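Probable glutamine synthetase (Pseudomonas aeruginosa, PDB 4HPP) belongs to the glutamine synthetase family and forms a six-chain assembly whose catalytic domain holds magnesium and glutamic acid in one pocket. Local coordinates at residues Gln151-Ala156 with Glu175-Glu180. Residues are numbered along the deposited sequence; the frame is centred on the assembly and turned at random.
With MG (magnesium ion), chain B; GLU (glutamic acid), chain D.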
loop_
_atom_site.group_PDB
_atom_site.type_symbol
_atom_site.label_atom_id
_atom_site.label_comp_id
_atom_site.label_asym_id
_atom_site.label_seq_id
_atom_site.Cartn_x
_atom_site.Cartn_y
_atom_site.Cartn_z
ATOM N N GLN A 151 -27.688 -0.512 -14.467
ATOM C CA GLN A 151 -26.735 -0.675 -13.402
ATOM C C GLN A 151 -25.801 -1.808 -13.654
ATOM O O GLN A 151 -24.591 -1.696 -13.308
ATOM C CB GLN A 151 -27.409 -0.757 -12.046
ATOM C CG GLN A 151 -27.810 0.602 -11.487
ATOM C CD GLN A 151 -28.056 0.445 -10.010
ATOM O OE1 GLN A 151 -29.018 -0.177 -9.638
ATOM N NE2 GLN A 151 -27.166 0.970 -9.168
ATOM N N ALA A 152 -26.293 -2.861 -14.315
ATOM C CA ALA A 152 -25.410 -4.035 -14.547
ATOM C C ALA A 152 -24.403 -3.692 -15.602
ATOM O O ALA A 152 -23.262 -4.141 -15.522
ATOM C CB ALA A 152 -26.152 -5.311 -14.925
ATOM N N GLN A 153 -24.798 -2.900 -16.604
ATOM C CA GLN A 153 -23.818 -2.453 -17.579
ATOM C C GLN A 153 -22.783 -1.519 -16.886
ATOM O O GLN A 153 -21.575 -1.688 -17.063
ATOM C CB GLN A 153 -24.506 -1.821 -18.800
ATOM C CG GLN A 153 -23.504 -1.207 -19.762
ATOM C CD GLN A 153 -23.796 -1.419 -21.232
ATOM O OE1 GLN A 153 -24.685 -2.203 -21.641
ATOM N NE2 GLN A 153 -23.036 -0.706 -22.060
ATOM N N ARG A 154 -23.252 -0.594 -16.036
ATOM C CA ARG A 154 -22.352 0.270 -15.290
ATOM C C ARG A 154 -21.400 -0.440 -14.380
ATOM O O ARG A 154 -20.276 0.057 -14.204
ATOM C CB ARG A 154 -23.128 1.281 -14.489
ATOM C CG ARG A 154 -23.838 2.259 -15.400
ATOM C CD ARG A 154 -23.020 2.700 -16.629
ATOM N NE ARG A 154 -22.109 3.779 -16.279
ATOM C CZ ARG A 154 -21.501 4.564 -17.192
ATOM N NH1 ARG A 154 -21.636 4.348 -18.526
ATOM N NH2 ARG A 154 -20.735 5.573 -16.775
ATOM N N ALA A 155 -21.821 -1.579 -13.795
ATOM C CA ALA A 155 -20.975 -2.271 -12.814
ATOM C C ALA A 155 -19.702 -2.734 -13.470
ATOM O O ALA A 155 -18.649 -2.871 -12.807
ATOM C CB ALA A 155 -21.685 -3.461 -12.151
ATOM N N ALA A 156 -19.795 -2.949 -14.782
ATOM C CA ALA A 156 -18.676 -3.490 -15.582
ATOM C C ALA A 156 -17.563 -2.446 -15.778
ATOM O O ALA A 156 -16.502 -2.787 -16.317
ATOM C CB ALA A 156 -19.174 -4.015 -16.916
ATOM N N GLU A 175 -20.904 -4.505 -32.607
ATOM C CA GLU A 175 -22.051 -3.658 -32.849
ATOM C C GLU A 175 -23.007 -3.473 -31.633
ATOM O O GLU A 175 -23.597 -2.419 -31.499
ATOM C CB GLU A 175 -22.797 -4.158 -34.100
ATOM C CG GLU A 175 -24.238 -4.638 -33.907
ATOM C CD GLU A 175 -24.784 -5.397 -35.131
ATOM O OE1 GLU A 175 -25.374 -6.514 -34.979
ATOM O OE2 GLU A 175 -24.595 -4.878 -36.251
ATOM N N MET A 176 -23.149 -4.479 -30.752
ATOM C CA MET A 176 -24.046 -4.402 -29.599
ATOM C C MET A 176 -23.304 -4.941 -28.370
ATOM O O MET A 176 -22.577 -5.912 -28.489
ATOM C CB MET A 176 -25.257 -5.256 -29.883
ATOM C CG MET A 176 -26.618 -4.670 -29.602
ATOM S SD MET A 176 -27.020 -3.154 -30.500
ATOM C CE MET A 176 -28.028 -2.476 -29.190
ATOM N N PHE A 177 -23.456 -4.310 -27.202
ATOM C CA PHE A 177 -22.955 -4.871 -25.937
ATOM C C PHE A 177 -24.066 -4.693 -24.948
ATOM O O PHE A 177 -24.697 -3.650 -24.912
ATOM C CB PHE A 177 -21.667 -4.175 -25.420
ATOM C CG PHE A 177 -21.195 -4.695 -24.079
ATOM C CD1 PHE A 177 -20.240 -5.715 -24.006
ATOM C CD2 PHE A 177 -21.714 -4.184 -22.895
ATOM C CE1 PHE A 177 -19.875 -6.255 -22.761
ATOM C CE2 PHE A 177 -21.321 -4.698 -21.655
ATOM C CZ PHE A 177 -20.388 -5.720 -21.595
ATOM N N LEU A 178 -24.352 -5.710 -24.161
ATOM C CA LEU A 178 -25.508 -5.597 -23.260
ATOM C C LEU A 178 -25.362 -6.522 -22.055
ATOM O O LEU A 178 -24.849 -7.628 -22.202
ATOM C CB LEU A 178 -26.788 -5.914 -24.057
ATOM C CG LEU A 178 -26.895 -7.198 -24.901
ATOM C CD1 LEU A 178 -27.807 -8.227 -24.234
ATOM C CD2 LEU A 178 -27.395 -6.923 -26.316
ATOM N N PRO A 179 -25.812 -6.095 -20.867
ATOM C CA PRO A 179 -25.948 -7.104 -19.756
ATOM C C PRO A 179 -27.089 -8.034 -20.103
ATOM O O PRO A 179 -28.065 -7.587 -20.715
ATOM C CB PRO A 179 -26.372 -6.282 -18.556
ATOM C CG PRO A 179 -27.058 -5.081 -19.180
ATOM C CD PRO A 179 -26.399 -4.785 -20.512
ATOM N N GLU A 180 -26.946 -9.328 -19.802
ATOM C CA GLU A 180 -27.969 -10.327 -20.146
ATOM C C GLU A 180 -28.729 -10.826 -18.880
ATOM O O GLU A 180 -28.657 -10.229 -17.787
ATOM C CB GLU A 180 -27.312 -11.521 -20.850
ATOM C CG GLU A 180 -27.529 -11.583 -22.348
ATOM C CD GLU A 180 -28.880 -12.126 -22.753
ATOM O OE1 GLU A 180 -29.152 -12.186 -23.966
ATOM O OE2 GLU A 180 -29.673 -12.510 -21.877
HETATM MG MG MG B . -28.921 -13.265 -25.804
HETATM N N GLU D . -28.875 -17.598 -22.495
HETATM C CA GLU D . -29.751 -18.275 -23.534
HETATM C C GLU D . -29.136 -19.507 -24.238
HETATM O O GLU D . -28.528 -20.368 -23.613
HETATM C CB GLU D . -30.189 -17.267 -24.587
HETATM C CG GLU D . -31.169 -16.249 -24.072
HETATM C CD GLU D . -31.410 -15.154 -25.058
HETATM O OE1 GLU D . -32.549 -15.084 -25.545
HETATM O OE2 GLU D . -30.465 -14.384 -25.357
HETATM O OXT GLU D . -29.215 -19.679 -25.460
#
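Ala152 and Pro179 make the apolar part of the contact, CB against CB at 3.8 Å. The small methyl group suits a place where the helix faces the strand, the axes of the two short segments coming within 7.7 Å, while the rigid proline ring offers CG and CD to the flank of Gln153.

The polar side chain of Gln153 lies across that proline at about a right angle. With CG anti to the backbone N (chi1 174°) and a bend at chi2, it brings its amide to the edge of Phe177. Gln153 OE1 sits 3.3 Å from Pro179 CD, and Gln153 CD lies 3.8 Å from Phe177 CD2, in the ring plane, with the amide turned 90° to the ring. A glutamine suits this buried seam because its length carries an amide to that rim, where NE2 is hydrogen-bonded to Ser25 OG of the second subunit, a hydroxyl also hydrogen-bonded to Phe177 O. An aromatic suits position 177, its buried ring meeting that of Tyr186 and packing on Pro160 and Leu163 of helix 159-169.

Strand 174-179 belongs to the mixed sheet of the catalytic domain and pairs antiparallel with strand 185-194; a classic beta bulge sets Glu175 and Met176 both opposite Thr189.

Metal binding follows directly after the strand. The CB of Glu180 is directed away from the helix, and Glu180 OE1 binds magnesium at 2.1 Å, beside OE2 of the glutamic acid ligand. Glu133 and Glu187 complete the protein's share.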